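PDB 3TWO: mannitol dehydrogenase from Helicobacter pylori, which probably catalyses the NADP(H)-dependent, zinc-dependent interconversion of cinnamyl alcohols and the corresponding aldehydes. Local coordinates for residues B[203-209]-B[221-227]; B[237-243]-B[261-267]. All coordinates share one frame. Residue numbers count along the deposited sequence, not the author numbering.

Contact 1 (B[203-209]-B[221-227]); sequences VSVFARN and VKHFYTD. With NDP (NADPH dihydro-nicotinamide-adenine-dinucleotide phosphate), chain F.
Strands 203-206 and 223-225 run parallel, 14° apart, with axes 4.7 Å from each other. Both backbones are extended. Ser204 pairs with His223, Val205 with Phe224 and Phe206 with Tyr225. Backbone hydrogen bonds alternate in direction: Val205 N donates to His223 O (2.8 Å), Tyr225 N to Val205 O (2.7 Å) and Ala207 N to Tyr225 O (2.9 Å). Lys222 N hydrogen-bonds Val203 O at 2.9 Å, and His223 N does so weakly at 3.4 Å.

On one face the Phe206 ring (chi1 m) leans across the strand gap, its CE2 3.3 Å from Tyr225 CD1 and the planes tilted by 35°. Tyr225 CE1 fills the space by Ser204 CB, at 3.9 Å. On the face of Val205 and Phe224, Val205 CG2 meets Val221 CG2 at 3.6 Å. The end of Phe224 (chi1 t) turns toward 203-209: CE1 sits 3.8 Å from Val205 CG1 and CZ 3.7 Å from Ala207 CB.

Beyond the strand ends, Thr226 CG2 fits against Asn209 C (3.4 Å). Arg208 hydrogen-bonds the 2'-phosphate of the adenosine ribose of NADPH: NE to O2X 2.9 Å, NH2 to O3X 2.7 Å. This placement is consistent with NADP(H) selectivity.

Helix 213-218 completes the beta-alpha-beta crossover and packs on Val221 and Phe224. Helix 187-198 covers Val203, Val205 and Val221, and strand 179-183 pairs with the far side of strand 202-206.

Contact 2 (B[237-243]-B[261-267]); sequences FIISTIP and LALVGLP. With NDP (NADPH dihydro-nicotinamide-adenine-dinucleotide phosphate), chain F.
The NADPH pocket is lined here by the loops that follow two parallel strands, 237-240 and 261-263. Their axes approach to 4.7 Å and cross at -17°. Ile238 is in register with Leu261, Ile239 with Ala262 and Ser240 with Leu263. Ala262 N donates to Ile238 O (2.8 Å), and Ser240 N to Ala262 O (2.9 Å). Ser240 O then accepts both Val264 N (3.0 Å) and Gly265 N (2.9 Å), as 261-267 turns out of the sheet at Val264 (phi/psi -119/-27).

One face carries Ile238, Ser240, Leu261 and Leu263. Ile238 CG2 meets Leu261 CD1 at 3.7 Å, and Leu263 CD2 lies 4.0 Å from Ser240 CB. On the other face Phe237 CZ reaches Ala262 CB at 4.0 Å, and Ile239 CG1 packs against Val264 CG2 at 4.1 Å. Helix 158-171 covers that face.

These are the fourth and fifth strands of the Rossmann-type sheet, whose C-terminal ends receive the dinucleotide. Leu266 N donates to the ribose hydroxyl O3D of NADPH at 2.9 Å. Val264 O is 2.9 Å from C2N of the nicotinamide ring. Ile242 CD1 lies 3.5 Å from adenine N1A, and Thr241 O 3.1 Å from C5D. Gly265 comes close, its CA 3.7 Å from Thr241 C; a CB would collide with Thr241 C and Ile242 O. Past it the loops stay together, Pro267 CA touching Pro243 O at 3.2 Å. The second subunit packs its Phe280, Ile281 and Val277 on Leu263, Leu266 and Pro267 respectively.

In the fold
Contacts 1 and 2 belong to one six-stranded parallel sheet, ordered 223-225, 202-206, 179-183, 235-240, 259-263, 287-290. Strand 179-183 separates them. Their centres are 14 Å apart, and their nearest atoms about 5 Å, without touching. Contact 1 is the outer, partly exposed pair; contact 2 is wholly buried and nearer the chain's centre. Both reach the adenine of NADPH, through Arg208 and Ile242; contact 1 also binds the 2'-phosphate on the adenosine ribose, and contact 2 also borders the nicotinamide and its ribose. Gly187 and Leu188, within a probable GxGxxG turn, hydrogen-bond the cofactor through their backbone amides. The side chain of Leu266, in contact 2, is about 8 Å from a bound zinc ion.

Contact 1 (B[203-209]-B[221-227])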
loop_
_atom_site.group_PDB
_atom_site.type_symbol
_atom_site.label_atom_id
_atom_site.label_comp_id
_atom_site.label_asym_id
_atom_site.label_seq_id
_atom_site.Cartn_x
_atom_site.Cartn_y
_atom_site.Cartn_z
ATOM N N VAL B 203 3.667 -6.648 -21.494
ATOM C CA VAL B 203 3.026 -7.455 -20.467
ATOM C C VAL B 203 3.831 -8.672 -20.061
ATOM O O VAL B 203 4.296 -9.443 -20.916
ATOM C CB VAL B 203 1.614 -7.874 -20.941
ATOM C CG1 VAL B 203 0.870 -8.700 -19.864
ATOM C CG2 VAL B 203 0.833 -6.606 -21.288
ATOM N N SER B 204 4.008 -8.858 -18.757
ATOM C CA SER B 204 4.665 -10.064 -18.237
ATOM C C SER B 204 3.583 -10.850 -17.469
ATOM O O SER B 204 2.755 -10.243 -16.754
ATOM C CB SER B 204 5.815 -9.705 -17.280
ATOM O OG SER B 204 6.856 -8.964 -17.916
ATOM N N VAL B 205 3.602 -12.184 -17.587
ATOM C CA VAL B 205 2.646 -12.985 -16.839
ATOM C C VAL B 205 3.383 -13.868 -15.803
ATOM O O VAL B 205 4.492 -14.401 -16.065
ATOM C CB VAL B 205 1.790 -13.835 -17.826
ATOM C CG1 VAL B 205 1.007 -14.920 -17.119
ATOM C CG2 VAL B 205 0.855 -12.922 -18.575
ATOM N N PHE B 206 2.774 -14.038 -14.640
ATOM C CA PHE B 206 3.385 -14.930 -13.622
ATOM C C PHE B 206 2.368 -15.983 -13.352
ATOM O O PHE B 206 1.270 -15.639 -12.918
ATOM C CB PHE B 206 3.706 -14.183 -12.312
ATOM C CG PHE B 206 4.711 -13.066 -12.493
ATOM C CD1 PHE B 206 4.315 -11.814 -12.956
ATOM C CD2 PHE B 206 6.044 -13.269 -12.199
ATOM C CE1 PHE B 206 5.287 -10.752 -13.112
ATOM C CE2 PHE B 206 7.009 -12.252 -12.368
ATOM C CZ PHE B 206 6.622 -11.008 -12.829
ATOM N N ALA B 207 2.714 -17.236 -13.629
ATOM C CA ALA B 207 1.793 -18.390 -13.425
ATOM C C ALA B 207 2.570 -19.408 -12.546
ATOM O O ALA B 207 3.636 -19.040 -12.037
ATOM C CB ALA B 207 1.337 -19.001 -14.790
ATOM N N ARG B 208 2.048 -20.640 -12.344
ATOM C CA ARG B 208 2.766 -21.633 -11.551
ATOM C C ARG B 208 3.378 -22.738 -12.432
ATOM O O ARG B 208 4.211 -23.532 -11.957
ATOM C CB ARG B 208 1.880 -22.238 -10.419
ATOM C CG ARG B 208 1.475 -21.179 -9.345
ATOM C CD ARG B 208 0.800 -21.866 -8.117
ATOM N NE ARG B 208 -0.528 -22.422 -8.431
ATOM C CZ ARG B 208 -1.321 -22.922 -7.495
ATOM N NH1 ARG B 208 -0.866 -22.962 -6.251
ATOM N NH2 ARG B 208 -2.550 -23.407 -7.781
ATOM N N ASN B 209 3.026 -22.770 -13.721
ATOM C CA ASN B 209 3.743 -23.666 -14.624
ATOM C C ASN B 209 3.564 -23.098 -16.017
ATOM O O ASN B 209 3.000 -22.014 -16.172
ATOM C CB ASN B 209 3.123 -25.067 -14.513
ATOM C CG ASN B 209 1.574 -25.007 -14.599
ATOM O OD1 ASN B 209 1.046 -24.599 -15.614
ATOM N ND2 ASN B 209 0.872 -25.376 -13.525
ATOM N N VAL B 221 1.758 -11.408 -24.872
ATOM C CA VAL B 221 2.589 -11.329 -23.674
ATOM C C VAL B 221 4.040 -11.423 -24.080
ATOM O O VAL B 221 4.389 -12.231 -24.980
ATOM C CB VAL B 221 2.240 -12.461 -22.711
ATOM C CG1 VAL B 221 3.244 -12.547 -21.581
ATOM C CG2 VAL B 221 0.835 -12.197 -22.147
ATOM N N LYS B 222 4.872 -10.584 -23.464
ATOM C CA LYS B 222 6.266 -10.537 -23.857
ATOM C C LYS B 222 7.167 -11.425 -22.951
ATOM O O LYS B 222 8.161 -11.966 -23.418
ATOM C CB LYS B 222 6.759 -9.082 -23.965
ATOM C CG LYS B 222 7.149 -8.604 -25.516
ATOM C CD LYS B 222 5.936 -8.459 -26.575
ATOM C CE LYS B 222 5.866 -7.044 -27.271
ATOM N NZ LYS B 222 5.608 -5.872 -26.280
ATOM N N HIS B 223 6.809 -11.582 -21.675
ATOM C CA HIS B 223 7.569 -12.471 -20.781
ATOM C C HIS B 223 6.615 -13.332 -19.994
ATOM O O HIS B 223 5.546 -12.865 -19.547
ATOM C CB HIS B 223 8.467 -11.723 -19.783
ATOM C CG HIS B 223 9.400 -10.735 -20.409
ATOM N ND1 HIS B 223 9.103 -9.390 -20.496
ATOM C CD2 HIS B 223 10.614 -10.890 -20.980
ATOM C CE1 HIS B 223 10.089 -8.759 -21.100
ATOM N NE2 HIS B 223 11.024 -9.644 -21.391
ATOM N N PHE B 224 6.993 -14.600 -19.847
ATOM C CA PHE B 224 6.183 -15.538 -19.113
ATOM C C PHE B 224 7.062 -16.086 -18.006
ATOM O O PHE B 224 8.097 -16.619 -18.295
ATOM C CB PHE B 224 5.725 -16.704 -20.007
ATOM C CG PHE B 224 4.630 -17.521 -19.392
ATOM C CD1 PHE B 224 3.279 -17.204 -19.622
ATOM C CD2 PHE B 224 4.926 -18.584 -18.566
ATOM C CE1 PHE B 224 2.284 -17.921 -19.061
ATOM C CE2 PHE B 224 3.875 -19.320 -18.000
ATOM C CZ PHE B 224 2.570 -18.979 -18.233
ATOM N N TYR B 225 6.643 -15.966 -16.747
ATOM C CA TYR B 225 7.423 -16.555 -15.642
ATOM C C TYR B 225 6.626 -17.582 -14.865
ATOM O O TYR B 225 5.382 -17.500 -14.801
ATOM C CB TYR B 225 7.821 -15.456 -14.698
ATOM C CG TYR B 225 8.603 -14.342 -15.377
ATOM C CD1 TYR B 225 8.056 -13.030 -15.439
ATOM C CD2 TYR B 225 9.860 -14.589 -15.971
ATOM C CE1 TYR B 225 8.745 -12.006 -16.033
ATOM C CE2 TYR B 225 10.586 -13.550 -16.559
ATOM C CZ TYR B 225 10.010 -12.252 -16.560
ATOM O OH TYR B 225 10.631 -11.199 -17.136
ATOM N N THR B 226 7.321 -18.567 -14.303
ATOM C CA THR B 226 6.650 -19.537 -13.414
ATOM C C THR B 226 7.029 -19.263 -11.936
ATOM O O THR B 226 6.644 -20.007 -11.036
ATOM C CB THR B 226 6.986 -20.990 -13.802
ATOM O OG1 THR B 226 8.404 -21.135 -13.874
ATOM C CG2 THR B 226 6.353 -21.372 -15.185
ATOM N N ASP B 227 7.755 -18.181 -11.687
ATOM C CA ASP B 227 8.101 -17.829 -10.327
ATOM C C ASP B 227 8.478 -16.386 -10.397
ATOM O O ASP B 227 9.216 -15.986 -11.326
ATOM C CB ASP B 227 9.330 -18.604 -9.891
ATOM C CG ASP B 227 9.593 -18.517 -8.382
ATOM O OD1 ASP B 227 9.841 -17.443 -7.846
ATOM O OD2 ASP B 227 9.580 -19.564 -7.736
HETATM P PA NDP F . -9.391 -18.454 -11.328
HETATM O O1A NDP F . -8.886 -19.654 -10.642
HETATM O O2A NDP F . -9.615 -18.297 -12.879
HETATM O O5B NDP F . -7.864 -17.981 -11.646
HETATM C C5B NDP F . -6.768 -17.993 -10.584
HETATM C C4B NDP F . -5.433 -18.168 -11.299
HETATM O O4B NDP F . -4.218 -17.949 -10.467
HETATM C C3B NDP F . -5.356 -19.604 -11.865
HETATM O O3B NDP F . -4.893 -19.504 -13.265
HETATM C C2B NDP F . -4.278 -20.263 -10.963
HETATM O O2B NDP F . -3.612 -21.244 -11.780
HETATM C C1B NDP F . -3.297 -19.092 -10.719
HETATM N N9A NDP F . -2.598 -19.170 -9.415
HETATM C C8A NDP F . -3.105 -19.719 -8.287
HETATM N N7A NDP F . -2.203 -19.537 -7.336
HETATM C C5A NDP F . -1.156 -18.892 -7.843
HETATM C C6A NDP F . 0.043 -18.453 -7.312
HETATM N N6A NDP F . 0.406 -18.645 -5.998
HETATM N N1A NDP F . 0.872 -17.840 -8.150
HETATM C C2A NDP F . 0.592 -17.607 -9.414
HETATM N N3A NDP F . -0.543 -17.999 -9.941
HETATM C C4A NDP F . -1.420 -18.658 -9.163
HETATM O O3 NDP F . -9.621 -17.157 -10.458
HETATM P PN NDP F . -10.335 -15.881 -10.898
HETATM O O1N NDP F . -9.576 -15.145 -11.935
HETATM O O2N NDP F . -11.861 -16.015 -11.141
HETATM O O5D NDP F . -10.275 -15.060 -9.555
HETATM C C5D NDP F . -8.933 -14.921 -8.882
HETATM C C4D NDP F . -9.102 -14.276 -7.442
HETATM O O4D NDP F . -9.679 -12.991 -7.741
HETATM C C3D NDP F . -10.080 -15.002 -6.478
HETATM O O3D NDP F . -9.524 -14.946 -5.136
HETATM C C2D NDP F . -11.364 -14.159 -6.655
HETATM O O2D NDP F . -12.131 -14.201 -5.502
HETATM C C1D NDP F . -10.747 -12.747 -6.788
HETATM N N1N NDP F . -11.690 -11.705 -7.318
HETATM C C2N NDP F . -11.660 -10.423 -6.725
HETATM C C3N NDP F . -12.504 -9.419 -7.173
HETATM C C7N NDP F . -12.379 -8.023 -6.566
HETATM O O7N NDP F . -11.331 -7.667 -6.002
HETATM N N7N NDP F . -13.341 -7.178 -6.919
HETATM C C4N NDP F . -13.430 -9.700 -8.205
HETATM C C5N NDP F . -13.446 -10.975 -8.841
HETATM C C6N NDP F . -12.603 -11.975 -8.403
HETATM P P2B NDP F . -3.217 -22.667 -11.266
HETATM O O1X NDP F . -3.784 -23.676 -12.428
HETATM O O2X NDP F . -1.780 -22.715 -10.978
HETATM O O3X NDP F . -4.094 -22.967 -9.974
#

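Contact 2 (B[237-243]-B[261-267])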
loop_
_atom_site.group_PDB
_atom_site.type_symbol
_atom_site.label_atom_id
_atom_site.label_comp_id
_atom_site.label_asym_id
_atom_site.label_seq_id
_atom_site.Cartn_x
_atom_site.Cartn_y
_atom_site.Cartn_z
ATOM N N PHE B 237 3.795 -1.529 -13.088
ATOM C CA PHE B 237 2.502 -1.839 -12.608
ATOM C C PHE B 237 2.337 -3.356 -12.566
ATOM O O PHE B 237 2.731 -4.069 -13.503
ATOM C CB PHE B 237 1.426 -1.165 -13.492
ATOM C CG PHE B 237 0.026 -1.637 -13.199
ATOM C CD1 PHE B 237 -0.828 -0.866 -12.424
ATOM C CD2 PHE B 237 -0.430 -2.880 -13.694
ATOM C CE1 PHE B 237 -2.201 -1.317 -12.127
ATOM C CE2 PHE B 237 -1.750 -3.347 -13.418
ATOM C CZ PHE B 237 -2.634 -2.540 -12.616
ATOM N N ILE B 238 1.800 -3.856 -11.460
ATOM C CA ILE B 238 1.500 -5.276 -11.297
ATOM C C ILE B 238 0.072 -5.416 -10.760
ATOM O O ILE B 238 -0.294 -4.740 -9.767
ATOM C CB ILE B 238 2.466 -5.960 -10.311
ATOM C CG1 ILE B 238 3.923 -5.962 -10.857
ATOM C CG2 ILE B 238 2.041 -7.410 -10.017
ATOM C CD1 ILE B 238 4.968 -6.439 -9.823
ATOM N N ILE B 239 -0.735 -6.287 -11.392
ATOM C CA ILE B 239 -2.048 -6.622 -10.807
ATOM C C ILE B 239 -1.987 -8.067 -10.357
ATOM O O ILE B 239 -1.601 -8.943 -11.146
ATOM C CB ILE B 239 -3.224 -6.376 -11.813
ATOM C CG1 ILE B 239 -4.569 -6.808 -11.233
ATOM C CG2 ILE B 239 -2.931 -7.058 -13.208
ATOM C CD1 ILE B 239 -5.731 -6.388 -12.079
ATOM N N SER B 240 -2.273 -8.304 -9.084
ATOM C CA SER B 240 -2.246 -9.647 -8.536
ATOM C C SER B 240 -3.672 -10.211 -8.399
ATOM O O SER B 240 -4.486 -9.692 -7.636
ATOM C CB SER B 240 -1.581 -9.684 -7.174
ATOM O OG SER B 240 -1.564 -11.018 -6.716
ATOM N N THR B 241 -3.945 -11.287 -9.141
ATOM C CA THR B 241 -5.231 -11.938 -9.072
ATOM C C THR B 241 -5.121 -13.256 -8.315
ATOM O O THR B 241 -6.046 -14.061 -8.397
ATOM C CB THR B 241 -5.776 -12.287 -10.452
ATOM O OG1 THR B 241 -5.105 -13.480 -10.944
ATOM C CG2 THR B 241 -5.602 -11.088 -11.421
ATOM N N ILE B 242 -3.986 -13.493 -7.642
ATOM C CA ILE B 242 -3.706 -14.805 -7.048
ATOM C C ILE B 242 -4.715 -15.167 -5.918
ATOM O O ILE B 242 -4.868 -14.399 -4.991
ATOM C CB ILE B 242 -2.294 -14.838 -6.438
ATOM C CG1 ILE B 242 -1.241 -14.774 -7.553
ATOM C CG2 ILE B 242 -2.107 -16.086 -5.610
ATOM C CD1 ILE B 242 0.232 -14.531 -7.048
ATOM N N PRO B 243 -5.386 -16.348 -5.995
ATOM C CA PRO B 243 -6.411 -16.728 -4.990
ATOM C C PRO B 243 -5.915 -17.757 -3.945
ATOM O O PRO B 243 -6.732 -18.276 -3.169
ATOM C CB PRO B 243 -7.472 -17.385 -5.866
ATOM C CG PRO B 243 -6.580 -18.222 -6.842
ATOM C CD PRO B 243 -5.405 -17.271 -7.173
ATOM N N LEU B 261 1.317 -1.666 -7.203
ATOM C CA LEU B 261 0.856 -3.052 -7.111
ATOM C C LEU B 261 -0.623 -2.987 -6.733
ATOM O O LEU B 261 -0.974 -2.414 -5.676
ATOM C CB LEU B 261 1.599 -3.768 -5.991
ATOM C CG LEU B 261 1.157 -5.148 -5.481
ATOM C CD1 LEU B 261 1.099 -6.157 -6.674
ATOM C CD2 LEU B 261 2.148 -5.674 -4.440
ATOM N N ALA B 262 -1.468 -3.439 -7.644
ATOM C CA ALA B 262 -2.890 -3.417 -7.470
ATOM C C ALA B 262 -3.279 -4.857 -7.101
ATOM O O ALA B 262 -2.951 -5.803 -7.847
ATOM C CB ALA B 262 -3.597 -3.075 -8.803
ATOM N N LEU B 263 -4.032 -4.992 -6.011
ATOM C CA LEU B 263 -4.438 -6.280 -5.470
ATOM C C LEU B 263 -5.915 -6.447 -5.761
ATOM O O LEU B 263 -6.738 -5.643 -5.296
ATOM C CB LEU B 263 -4.214 -6.322 -3.941
ATOM C CG LEU B 263 -2.791 -6.065 -3.507
ATOM C CD1 LEU B 263 -2.611 -5.920 -1.975
ATOM C CD2 LEU B 263 -1.753 -7.080 -4.136
ATOM N N VAL B 264 -6.255 -7.502 -6.506
ATOM C CA VAL B 264 -7.665 -7.912 -6.620
ATOM C C VAL B 264 -7.946 -9.312 -6.105
ATOM O O VAL B 264 -9.070 -9.582 -5.670
ATOM C CB VAL B 264 -8.182 -7.788 -8.070
ATOM C CG1 VAL B 264 -8.051 -6.270 -8.516
ATOM C CG2 VAL B 264 -7.398 -8.710 -8.983
ATOM N N GLY B 265 -6.937 -10.190 -6.144
ATOM C CA GLY B 265 -7.125 -11.575 -5.719
ATOM C C GLY B 265 -7.349 -11.745 -4.211
ATOM O O GLY B 265 -6.795 -10.993 -3.361
ATOM N N LEU B 266 -8.150 -12.736 -3.853
ATOM C CA LEU B 266 -8.694 -12.796 -2.484
ATOM C C LEU B 266 -8.574 -14.224 -1.919
ATOM O O LEU B 266 -9.558 -15.009 -1.916
ATOM C CB LEU B 266 -10.140 -12.364 -2.581
ATOM C CG LEU B 266 -10.769 -11.228 -1.814
ATOM C CD1 LEU B 266 -9.807 -10.287 -1.066
ATOM C CD2 LEU B 266 -11.667 -10.520 -2.782
ATOM N N PRO B 267 -7.355 -14.596 -1.465
ATOM C CA PRO B 267 -7.214 -15.995 -1.009
ATOM C C PRO B 267 -8.029 -16.270 0.244
ATOM O O PRO B 267 -8.619 -15.339 0.825
ATOM C CB PRO B 267 -5.710 -16.138 -0.692
ATOM C CG PRO B 267 -5.046 -14.923 -1.332
ATOM C CD PRO B 267 -6.098 -13.829 -1.298
HETATM P PA NDP F . -9.391 -18.454 -11.328
HETATM O O1A NDP F . -8.886 -19.654 -10.642
HETATM O O2A NDP F . -9.615 -18.297 -12.879
HETATM O O5B NDP F . -7.864 -17.981 -11.646
HETATM C C5B NDP F . -6.768 -17.993 -10.584
HETATM C C4B NDP F . -5.433 -18.168 -11.299
HETATM O O4B NDP F . -4.218 -17.949 -10.467
HETATM C C3B NDP F . -5.356 -19.604 -11.865
HETATM O O3B NDP F . -4.893 -19.504 -13.265
HETATM C C2B NDP F . -4.278 -20.263 -10.963
HETATM O O2B NDP F . -3.612 -21.244 -11.780
HETATM C C1B NDP F . -3.297 -19.092 -10.719
HETATM N N9A NDP F . -2.598 -19.170 -9.415
HETATM C C8A NDP F . -3.105 -19.719 -8.287
HETATM N N7A NDP F . -2.203 -19.537 -7.336
HETATM C C5A NDP F . -1.156 -18.892 -7.843
HETATM C C6A NDP F . 0.043 -18.453 -7.312
HETATM N N6A NDP F . 0.406 -18.645 -5.998
HETATM N N1A NDP F . 0.872 -17.840 -8.150
HETATM C C2A NDP F . 0.592 -17.607 -9.414
HETATM N N3A NDP F . -0.543 -17.999 -9.941
HETATM C C4A NDP F . -1.420 -18.658 -9.163
HETATM O O3 NDP F . -9.621 -17.157 -10.458
HETATM P PN NDP F . -10.335 -15.881 -10.898
HETATM O O1N NDP F . -9.576 -15.145 -11.935
HETATM O O2N NDP F . -11.861 -16.015 -11.141
HETATM O O5D NDP F . -10.275 -15.060 -9.555
HETATM C C5D NDP F . -8.933 -14.921 -8.882
HETATM C C4D NDP F . -9.102 -14.276 -7.442
HETATM O O4D NDP F . -9.679 -12.991 -7.741
HETATM C C3D NDP F . -10.080 -15.002 -6.478
HETATM O O3D NDP F . -9.524 -14.946 -5.136
HETATM C C2D NDP F . -11.364 -14.159 -6.655
HETATM O O2D NDP F . -12.131 -14.201 -5.502
HETATM C C1D NDP F . -10.747 -12.747 -6.788
HETATM N N1N NDP F . -11.690 -11.705 -7.318
HETATM C C2N NDP F . -11.660 -10.423 -6.725
HETATM C C3N NDP F . -12.504 -9.419 -7.173
HETATM C C7N NDP F . -12.379 -8.023 -6.566
HETATM O O7N NDP F . -11.331 -7.667 -6.002
HETATM N N7N NDP F . -13.341 -7.178 -6.919
HETATM C C4N NDP F . -13.430 -9.700 -8.205
HETATM C C5N NDP F . -13.446 -10.975 -8.841
HETATM C C6N NDP F . -12.603 -11.975 -8.403
HETATM P P2B NDP F . -3.217 -22.667 -11.266
HETATM O O1X NDP F . -3.784 -23.676 -12.428
HETATM O O2X NDP F . -1.780 -22.715 -10.978
HETATM O O3X NDP F . -4.094 -22.967 -9.974
#